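Local coordinates for 70 kDa protein (Xanthomonas sp., PDB 4B2N) that probably cleaves rubber oxidatively, as a processive rubber oxygenase of the dihaem c-type cytochrome kind that binds molecular oxygen, at residues S26-G31 with T39-D44; W292-K297 with F342-S347. One frame throughout, in Å; residues are numbered along the deposited sequence.

Interaction 1. Residues S26-G31 with T39-D44; sequences SPLMVG and TPLPVD
Leu28, near the start of the short helix 27-32, meets Pro42 and Leu41 in the following loop, where residues 39-43 run in a polyproline II-like conformation. Leu28 CD1 lies against loop backbone, 3.4 Å from Pro42 O. The carbonyl of Val43 is nearly as close, and Asp44 CB also touches CD1. Leu28 CD2 lies 3.6 Å from Leu41 CD2, and the two leucine side chains cross at about a right angle. CG of Leu41 stands anti to its backbone N (chi1 -157°), which puts it within 3.9 Å of Leu28 CD2. Pro42 packs on the helix backbone from Pro27 to Gly31. Its ring carbon CG lies 3.5 Å from Gly31 CA and 3.7 Å from Leu28 O. Gly31 has no side chain, and the proline ring comes right up to its backbone. Leu41 and Pro42 also touch Cys32, whose disulfide to Cys88 ties this helix to helix 88-104. Leu28 and Leu41 both touch Phe91 of that helix, which extends the apolar cluster. The carboxylate of Asp44 turns to Arg46 in a salt bridge. No hydrogen bond joins the two segments. The contact therefore rests on shape and apolar packing, with loop carbonyls lying against a leucine methyl.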
ATOM      1  N   SER A  26      -7.991   1.317 -16.943  1.00 18.12           N
ATOM      2  CA  SER A  26      -7.151   2.500 -16.893  1.00 16.48           C
ATOM      3  C   SER A  26      -7.521   3.455 -18.018  1.00 16.31           C
ATOM      4  O   SER A  26      -7.440   3.092 -19.161  1.00 18.45           O
ATOM      5  CB  SER A  26      -5.691   2.042 -17.152  1.00 16.26           C
ATOM      6  OG  SER A  26      -4.951   3.228 -17.411  1.00 17.84           O
ATOM      7  N   PRO A  27      -7.916   4.692 -17.725  1.00 17.63           N
ATOM      8  CA  PRO A  27      -8.425   5.568 -18.826  1.00 17.83           C
ATOM      9  C   PRO A  27      -7.418   5.955 -19.937  1.00 18.27           C
ATOM     10  O   PRO A  27      -7.757   6.013 -21.091  1.00 19.18           O
ATOM     11  CB  PRO A  27      -8.898   6.806 -18.079  1.00 18.20           C
ATOM     12  CG  PRO A  27      -9.318   6.281 -16.750  1.00 17.55           C
ATOM     13  CD  PRO A  27      -8.307   5.197 -16.380  1.00 17.11           C
ATOM     14  N   LEU A  28      -6.183   6.187 -19.572  1.00 17.41           N
ATOM     15  CA  LEU A  28      -5.137   6.378 -20.553  1.00 17.78           C
ATOM     16  C   LEU A  28      -4.942   5.141 -21.427  1.00 18.26           C
ATOM     17  O   LEU A  28      -4.693   5.290 -22.609  1.00 18.07           O
ATOM     18  CB  LEU A  28      -3.789   6.749 -19.865  1.00 16.46           C
ATOM     19  CG  LEU A  28      -3.598   8.276 -19.608  1.00 18.11           C
ATOM     20  CD1 LEU A  28      -4.773   8.941 -18.878  1.00 15.14           C
ATOM     21  CD2 LEU A  28      -2.346   8.597 -18.829  1.00 15.57           C
ATOM     22  N   MET A  29      -4.987   3.943 -20.833  1.00 18.24           N
ATOM     23  CA  MET A  29      -4.905   2.722 -21.633  1.00 19.10           C
ATOM     24  C   MET A  29      -6.191   2.568 -22.469  1.00 19.33           C
ATOM     25  O   MET A  29      -6.108   2.154 -23.585  1.00 19.55           O
ATOM     26  CB  MET A  29      -4.602   1.486 -20.800  1.00 17.89           C
ATOM     27  CG  MET A  29      -3.262   1.592 -20.056  1.00 19.31           C
ATOM     28  SD  MET A  29      -1.897   1.849 -21.236  1.00 21.25           S
ATOM     29  CE  MET A  29      -1.616   0.157 -21.791  1.00 23.23           C
ATOM     30  N   VAL A  30      -7.350   2.929 -21.960  1.00 20.63           N
ATOM     31  CA  VAL A  30      -8.571   2.864 -22.803  1.00 21.87           C
ATOM     32  C   VAL A  30      -8.347   3.736 -24.013  1.00 22.58           C
ATOM     33  O   VAL A  30      -8.547   3.306 -25.168  1.00 22.31           O
ATOM     34  CB  VAL A  30      -9.861   3.260 -22.019  1.00 22.44           C
ATOM     35  CG1 VAL A  30     -11.077   3.419 -22.921  1.00 25.15           C
ATOM     36  CG2 VAL A  30     -10.111   2.248 -20.896  1.00 22.81           C
ATOM     37  N   GLY A  31      -7.900   4.960 -23.758  1.00 20.41           N
ATOM     38  CA  GLY A  31      -7.790   5.935 -24.839  1.00 21.18           C
ATOM     39  C   GLY A  31      -6.703   5.662 -25.838  1.00 22.05           C
ATOM     40  O   GLY A  31      -6.765   6.116 -26.971  1.00 25.59           O
ATOM     41  N   THR A  39      -0.253   9.434 -30.911  1.00 22.46           N
ATOM     42  CA  THR A  39      -1.524   9.964 -30.437  1.00 21.15           C
ATOM     43  C   THR A  39      -1.493  10.753 -29.090  1.00 21.52           C
ATOM     44  O   THR A  39      -0.870  10.299 -28.129  1.00 20.14           O
ATOM     45  CB  THR A  39      -2.767   9.048 -30.625  1.00 25.61           C
ATOM     46  OG1 THR A  39      -3.598   9.047 -29.466  1.00 28.87           O
ATOM     47  CG2 THR A  39      -2.486   7.728 -31.054  1.00 20.87           C
ATOM     48  N   PRO A  40      -2.141  11.969 -29.053  1.00 20.95           N
ATOM     49  CA  PRO A  40      -2.056  12.831 -27.876  1.00 21.14           C
ATOM     50  C   PRO A  40      -2.645  12.047 -26.723  1.00 22.45           C
ATOM     51  O   PRO A  40      -3.694  11.410 -26.900  1.00 21.47           O
ATOM     52  CB  PRO A  40      -2.988  14.022 -28.222  1.00 20.38           C
ATOM     53  CG  PRO A  40      -2.956  14.100 -29.719  1.00 21.22           C
ATOM     54  CD  PRO A  40      -2.839  12.647 -30.179  1.00 22.60           C
ATOM     55  N   LEU A  41      -1.991  12.061 -25.566  1.00 21.03           N
ATOM     56  CA  LEU A  41      -2.456  11.211 -24.468  1.00 22.21           C
ATOM     57  C   LEU A  41      -3.895  11.574 -24.032  1.00 21.78           C
ATOM     58  O   LEU A  41      -4.233  12.752 -23.877  1.00 21.15           O
ATOM     59  CB  LEU A  41      -1.487  11.350 -23.283  1.00 19.87           C
ATOM     60  CG  LEU A  41      -1.433  10.208 -22.246  1.00 22.25           C
ATOM     61  CD1 LEU A  41      -1.020   8.860 -22.853  1.00 18.97           C
ATOM     62  CD2 LEU A  41      -0.487  10.615 -21.128  1.00 20.06           C
ATOM     63  N   PRO A  42      -4.737  10.582 -23.722  1.00 22.80           N
ATOM     64  CA  PRO A  42      -6.040  10.921 -23.120  1.00 22.38           C
ATOM     65  C   PRO A  42      -5.916  11.739 -21.807  1.00 22.53           C
ATOM     66  O   PRO A  42      -4.929  11.586 -21.062  1.00 20.44           O
ATOM     67  CB  PRO A  42      -6.658   9.556 -22.809  1.00 22.34           C
ATOM     68  CG  PRO A  42      -5.959   8.628 -23.695  1.00 21.90           C
ATOM     69  CD  PRO A  42      -4.581   9.143 -23.932  1.00 21.99           C
ATOM     70  N   VAL A  43      -6.940  12.550 -21.495  1.00 20.31           N
ATOM     71  CA  VAL A  43      -7.003  13.318 -20.256  1.00 19.30           C
ATOM     72  C   VAL A  43      -6.971  12.278 -19.125  1.00 19.19           C
ATOM     73  O   VAL A  43      -7.570  11.204 -19.232  1.00 21.05           O
ATOM     74  CB  VAL A  43      -8.310  14.182 -20.191  1.00 21.90           C
ATOM     75  CG1 VAL A  43      -8.602  14.620 -18.775  1.00 22.38           C
ATOM     76  CG2 VAL A  43      -8.211  15.434 -21.094  1.00 24.45           C
ATOM     77  N   ASP A  44      -6.260  12.581 -18.050  1.00 17.97           N
ATOM     78  CA  ASP A  44      -6.243  11.681 -16.864  1.00 17.78           C
ATOM     79  C   ASP A  44      -7.407  12.167 -16.033  1.00 17.17           C
ATOM     80  O   ASP A  44      -7.348  13.250 -15.530  1.00 16.71           O
ATOM     81  CB  ASP A  44      -4.933  11.891 -16.113  1.00 17.34           C
ATOM     82  CG  ASP A  44      -4.910  11.257 -14.725  1.00 17.62           C
ATOM     83  OD1 ASP A  44      -5.865  10.490 -14.398  1.00 17.88           O
ATOM     84  OD2 ASP A  44      -3.996  11.641 -13.923  1.00 18.03           O
TER

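Interaction 2. Residues W292-K297 with F342-S347; sequences WARAFK and FLISLS. With HEC (heme c), chain C.
Arg294 and Leu343 meet where a 3-10 turn of the c-type haem pocket packs on the C-terminal end of helix 333-345. CG of Arg294 is anti to its backbone N (chi1 -177°). Arg294 CB lies 3.8 Å from Leu343 O, and its CG touches Leu343 CB. The chain then bends at chi2 and chi3. Its guanidinium presents an edge, in plane, to a haem propionate: Arg294 NH2 bonds HEC O2A at 3.0 Å, with an angle of 162° at the hydrogen. Arg299 O also accepts from NH2, and Ser308 OG bonds NH1, so both ends of the group are fixed. Lys297 NZ bonds the same HEC O2A at 2.8 Å. Two cationic groups on one oxygen would be expected to stabilise the propionate's negative charge. Leu343 continues to the haem edge, with CD1 near methyl CMA.

Away from this haem, Ala295 CB sits 3.5 Å from Ile344 O. Leu346 CB packs on Trp292 CA at 3.7 Å, and Trp292 CB lies close to Ser347 C. Two waters join the backbones. Water 1 bridges Trp292 O and Leu346 O, two acceptors that cannot bond each other. Water 2 accepts from Ala295 N at 3.0 Å, and lies within bonding distance of Leu343 O (2.8 Å) and Leu346 O.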
ATOM      1  N   TRP A 292      -3.571  -1.626  -8.938  1.00 15.63           N
ATOM      2  CA  TRP A 292      -4.227  -1.767 -10.230  1.00 15.16           C
ATOM      3  C   TRP A 292      -5.431  -0.854 -10.426  1.00 14.96           C
ATOM      4  O   TRP A 292      -6.054  -0.939 -11.465  1.00 16.15           O
ATOM      5  CB  TRP A 292      -4.543  -3.233 -10.573  1.00 14.29           C
ATOM      6  CG  TRP A 292      -5.524  -3.966  -9.674  1.00 16.22           C
ATOM      7  CD1 TRP A 292      -6.524  -3.437  -8.839  1.00 15.60           C
ATOM      8  CD2 TRP A 292      -5.707  -5.393  -9.640  1.00 16.21           C
ATOM      9  NE1 TRP A 292      -7.270  -4.454  -8.242  1.00 17.19           N
ATOM     10  CE2 TRP A 292      -6.850  -5.661  -8.730  1.00 16.83           C
ATOM     11  CE3 TRP A 292      -5.056  -6.485 -10.275  1.00 16.65           C
ATOM     12  CZ2 TRP A 292      -7.254  -6.944  -8.439  1.00 14.11           C
ATOM     13  CZ3 TRP A 292      -5.521  -7.749  -9.995  1.00 15.58           C
ATOM     14  CH2 TRP A 292      -6.634  -7.962  -9.148  1.00 15.08           C
ATOM     15  N   ALA A 293      -5.727   0.005  -9.438  1.00 14.75           N
ATOM     16  CA  ALA A 293      -6.755   1.051  -9.528  1.00 15.31           C
ATOM     17  C   ALA A 293      -6.151   2.429  -9.226  1.00 14.88           C
ATOM     18  O   ALA A 293      -6.849   3.406  -9.055  1.00 15.49           O
ATOM     19  CB  ALA A 293      -7.950   0.725  -8.602  1.00 16.02           C
ATOM     20  N   ARG A 294      -4.830   2.521  -9.284  1.00 13.23           N
ATOM     21  CA  ARG A 294      -4.168   3.769  -9.123  1.00 13.50           C
ATOM     22  C   ARG A 294      -4.744   4.838 -10.047  1.00 14.01           C
ATOM     23  O   ARG A 294      -4.725   5.996  -9.698  1.00 15.85           O
ATOM     24  CB  ARG A 294      -2.664   3.589  -9.435  1.00 12.26           C
ATOM     25  CG  ARG A 294      -1.827   4.855  -9.217  1.00 12.42           C
ATOM     26  CD  ARG A 294      -1.028   4.767  -7.924  1.00 12.36           C
ATOM     27  NE  ARG A 294      -1.969   4.883  -6.788  1.00 12.45           N
ATOM     28  CZ  ARG A 294      -2.471   6.049  -6.382  1.00 13.48           C
ATOM     29  NH1 ARG A 294      -2.078   7.159  -6.995  1.00 12.99           N
ATOM     30  NH2 ARG A 294      -3.328   6.119  -5.337  1.00 13.48           N
ATOM     31  N   ALA A 295      -5.232   4.416 -11.212  1.00 13.78           N
ATOM     32  CA  ALA A 295      -5.613   5.309 -12.315  1.00 15.16           C
ATOM     33  C   ALA A 295      -6.904   6.032 -11.952  1.00 15.64           C
ATOM     34  O   ALA A 295      -7.373   6.892 -12.715  1.00 17.20           O
ATOM     35  CB  ALA A 295      -5.858   4.470 -13.601  1.00 16.06           C
ATOM     36  N   PHE A 296      -7.539   5.614 -10.854  1.00 15.84           N
ATOM     37  CA  PHE A 296      -8.820   6.200 -10.432  1.00 15.35           C
ATOM     38  C   PHE A 296      -8.762   6.991  -9.139  1.00 16.20           C
ATOM     39  O   PHE A 296      -9.746   7.617  -8.677  1.00 16.22           O
ATOM     40  CB  PHE A 296      -9.912   5.096 -10.384  1.00 15.13           C
ATOM     41  CG  PHE A 296     -10.208   4.545 -11.728  1.00 15.22           C
ATOM     42  CD1 PHE A 296     -11.125   5.191 -12.550  1.00 15.94           C
ATOM     43  CD2 PHE A 296      -9.551   3.432 -12.200  1.00 14.73           C
ATOM     44  CE1 PHE A 296     -11.397   4.696 -13.848  1.00 17.55           C
ATOM     45  CE2 PHE A 296      -9.811   2.928 -13.461  1.00 16.85           C
ATOM     46  CZ  PHE A 296     -10.740   3.553 -14.278  1.00 15.92           C
ATOM     47  N   LYS A 297      -7.588   7.038  -8.571  1.00 14.49           N
ATOM     48  CA  LYS A 297      -7.447   7.638  -7.249  1.00 15.10           C
ATOM     49  C   LYS A 297      -6.745   8.961  -7.338  1.00 15.06           C
ATOM     50  O   LYS A 297      -5.562   9.029  -7.699  1.00 14.17           O
ATOM     51  CB  LYS A 297      -6.729   6.644  -6.319  1.00 13.01           C
ATOM     52  CG  LYS A 297      -7.595   5.412  -6.128  1.00 15.14           C
ATOM     53  CD  LYS A 297      -6.873   4.246  -5.425  1.00 16.24           C
ATOM     54  CE  LYS A 297      -6.971   4.445  -3.896  1.00 15.73           C
ATOM     55  NZ  LYS A 297      -6.298   3.252  -3.206  1.00 17.55           N
ATOM     56  N   PHE A 342       3.687   3.150 -14.949  1.00 12.64           N
ATOM     57  CA  PHE A 342       3.281   1.769 -15.039  1.00 12.17           C
ATOM     58  C   PHE A 342       2.021   1.555 -14.143  1.00 13.72           C
ATOM     59  O   PHE A 342       1.035   0.960 -14.580  1.00 12.19           O
ATOM     60  CB  PHE A 342       4.434   0.829 -14.597  1.00 13.20           C
ATOM     61  CG  PHE A 342       4.032  -0.618 -14.579  1.00 14.68           C
ATOM     62  CD1 PHE A 342       3.468  -1.205 -15.729  1.00 14.22           C
ATOM     63  CD2 PHE A 342       4.243  -1.381 -13.439  1.00 15.16           C
ATOM     64  CE1 PHE A 342       3.100  -2.556 -15.684  1.00 16.34           C
ATOM     65  CE2 PHE A 342       3.932  -2.733 -13.396  1.00 14.79           C
ATOM     66  CZ  PHE A 342       3.323  -3.297 -14.525  1.00 14.62           C
ATOM     67  N   LEU A 343       2.065   2.003 -12.885  1.00 12.78           N
ATOM     68  CA  LEU A 343       0.879   1.788 -11.972  1.00 13.47           C
ATOM     69  C   LEU A 343      -0.397   2.361 -12.565  1.00 13.73           C
ATOM     70  O   LEU A 343      -1.476   1.740 -12.504  1.00 14.92           O
ATOM     71  CB  LEU A 343       1.149   2.451 -10.588  1.00 12.41           C
ATOM     72  CG  LEU A 343       2.479   1.999  -9.937  1.00 12.22           C
ATOM     73  CD1 LEU A 343       2.587   2.528  -8.509  1.00 13.20           C
ATOM     74  CD2 LEU A 343       2.441   0.468  -9.856  1.00 11.44           C
ATOM     75  N   ILE A 344      -0.302   3.545 -13.165  1.00 14.44           N
ATOM     76  CA  ILE A 344      -1.535   4.170 -13.771  1.00 14.90           C
ATOM     77  C   ILE A 344      -1.928   3.368 -15.024  1.00 15.71           C
ATOM     78  O   ILE A 344      -3.063   3.438 -15.451  1.00 16.27           O
ATOM     79  CB  ILE A 344      -1.222   5.594 -14.264  1.00 17.70           C
ATOM     80  CG1 ILE A 344      -0.987   6.549 -13.112  1.00 20.71           C
ATOM     81  CG2 ILE A 344      -2.341   6.165 -15.102  1.00 20.51           C
ATOM     82  CD1 ILE A 344      -0.339   7.805 -13.741  1.00 22.30           C
ATOM     83  N   SER A 345      -1.016   2.581 -15.600  1.00 14.77           N
ATOM     84  CA  SER A 345      -1.362   1.866 -16.866  1.00 15.03           C
ATOM     85  C   SER A 345      -2.109   0.597 -16.539  1.00 15.51           C
ATOM     86  O   SER A 345      -2.598  -0.055 -17.450  1.00 14.75           O
ATOM     87  CB  SER A 345      -0.077   1.519 -17.667  1.00 15.77           C
ATOM     88  OG  SER A 345       0.579   0.421 -17.042  1.00 17.21           O
ATOM     89  N   LEU A 346      -2.193   0.237 -15.250  1.00 14.25           N
ATOM     90  CA  LEU A 346      -2.694  -1.082 -14.826  1.00 15.15           C
ATOM     91  C   LEU A 346      -4.219  -1.106 -14.853  1.00 15.33           C
ATOM     92  O   LEU A 346      -4.854  -0.069 -14.570  1.00 16.41           O
ATOM     93  CB  LEU A 346      -2.223  -1.422 -13.380  1.00 14.05           C
ATOM     94  CG  LEU A 346      -0.744  -1.684 -13.235  1.00 13.75           C
ATOM     95  CD1 LEU A 346      -0.477  -1.984 -11.770  1.00 14.27           C
ATOM     96  CD2 LEU A 346      -0.357  -2.820 -14.163  1.00 12.50           C
ATOM     97  N   SER A 347      -4.786  -2.268 -15.202  1.00 15.90           N
ATOM     98  CA  SER A 347      -6.190  -2.579 -14.913  1.00 17.19           C
ATOM     99  C   SER A 347      -6.278  -3.838 -14.047  1.00 15.66           C
ATOM    100  O   SER A 347      -5.511  -4.771 -14.201  1.00 15.44           O
ATOM    101  CB  SER A 347      -7.010  -2.772 -16.235  1.00 17.64           C
ATOM    102  OG  SER A 347      -6.770  -1.629 -17.087  1.00 19.26           O
TER
HETATM  103 FE   HEC C 700       3.762   0.773  -0.954  1.00 12.72          FE
HETATM  104  CHA HEC C 700       0.981   2.781  -0.313  1.00 12.17           C
HETATM  105  CHB HEC C 700       4.188   2.344  -4.070  1.00 12.20           C
HETATM  106  CHC HEC C 700       6.948  -0.670  -1.381  1.00 12.80           C
HETATM  107  CHD HEC C 700       3.072  -1.169   1.705  1.00 12.71           C
HETATM  108  NA  HEC C 700       2.880   2.203  -1.937  1.00 12.51           N
HETATM  109  C1A HEC C 700       1.636   2.822  -1.611  1.00 12.76           C
HETATM  110  C2A HEC C 700       1.080   3.610  -2.701  1.00 12.89           C
HETATM  111  C3A HEC C 700       1.981   3.518  -3.801  1.00 12.45           C
HETATM  112  C4A HEC C 700       3.047   2.636  -3.309  1.00 12.89           C
HETATM  113  CMA HEC C 700       1.812   4.120  -5.182  1.00 13.07           C
HETATM  114  CAA HEC C 700      -0.238   4.426  -2.741  1.00 12.98           C
HETATM  115  CBA HEC C 700      -1.357   3.412  -2.988  1.00 12.66           C
HETATM  116  CGA HEC C 700      -2.738   4.031  -2.874  1.00 13.12           C
HETATM  117  O1A HEC C 700      -3.052   4.811  -1.909  1.00 13.21           O
HETATM  118  O2A HEC C 700      -3.527   3.643  -3.740  1.00 14.42           O
HETATM  119  NB  HEC C 700       5.250   0.924  -2.350  1.00 12.51           N
HETATM  120  C1B HEC C 700       5.235   1.497  -3.559  1.00 12.98           C
HETATM  121  C2B HEC C 700       6.446   1.349  -4.352  1.00 12.39           C
HETATM  122  C3B HEC C 700       7.251   0.494  -3.567  1.00 11.59           C
HETATM  123  C4B HEC C 700       6.418   0.230  -2.400  1.00 13.61           C
HETATM  124  CMB HEC C 700       6.622   2.007  -5.661  1.00 12.86           C
HETATM  125  CAB HEC C 700       8.657   0.007  -3.800  1.00 12.22           C
HETATM  126  CBB HEC C 700       9.643   1.029  -3.842  1.00 11.05           C
HETATM  127  NC  HEC C 700       4.860  -0.639  -0.100  1.00 12.69           N
HETATM  128  C1C HEC C 700       6.131  -1.150  -0.293  1.00 13.19           C
HETATM  129  C2C HEC C 700       6.471  -2.262   0.631  1.00 13.55           C
HETATM  130  C3C HEC C 700       5.312  -2.356   1.545  1.00 13.07           C
HETATM  131  C4C HEC C 700       4.366  -1.349   1.072  1.00 12.64           C
HETATM  132  CMC HEC C 700       7.801  -3.006   0.609  1.00 13.55           C
HETATM  133  CAC HEC C 700       5.108  -3.267   2.717  1.00 14.24           C
HETATM  134  CBC HEC C 700       6.199  -3.493   3.562  1.00 14.03           C
HETATM  135  ND  HEC C 700       2.288   0.834   0.450  1.00 12.62           N
HETATM  136  C1D HEC C 700       2.182  -0.036   1.453  1.00 12.80           C
HETATM  137  C2D HEC C 700       1.051   0.190   2.293  1.00 12.27           C
HETATM  138  C3D HEC C 700       0.455   1.349   1.708  1.00 12.76           C
HETATM  139  C4D HEC C 700       1.315   1.684   0.579  1.00 12.34           C
HETATM  140  CMD HEC C 700       0.549  -0.542   3.486  1.00 12.63           C
HETATM  141  CAD HEC C 700      -0.705   2.077   2.292  1.00 13.05           C
HETATM  142  CBD HEC C 700       0.048   2.894   3.413  1.00 13.50           C
HETATM  143  CGD HEC C 700      -0.961   3.646   4.250  1.00 15.14           C
HETATM  144  O1D HEC C 700      -1.283   3.230   5.391  1.00 15.60           O
HETATM  145  O2D HEC C 700      -1.519   4.646   3.685  1.00 14.68           O
HETATM  146  O   HOH W   1      -7.283   0.628 -13.496  1.00 19.75           O
HETATM  147  O   HOH W   2      -4.310   1.784 -12.326  1.00 11.36           O

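How the interactions relate
Interaction 1 is a surface contact and interaction 2 a buried one, yet they adjoin, with centres about 12 Å apart. Residues 26-31 join them. Ser26, the N-cap of helix 27-32, reaches the end of helix 333-345: its OG lies 2.7 Å from Ile344 O, probably a hydrogen bond, and its N probably bonds Ser347 OG. Pro27 also touches Ala295 and Phe296. Helix 88-104 borders both contacts through Phe91, which meets Leu28, Leu41 and Ser345. The chemistry differs with depth. The outer contact is apolar and without cross-segment hydrogen bonds. The inner one adds bridging waters and cationic side chains that hold a haem propionate.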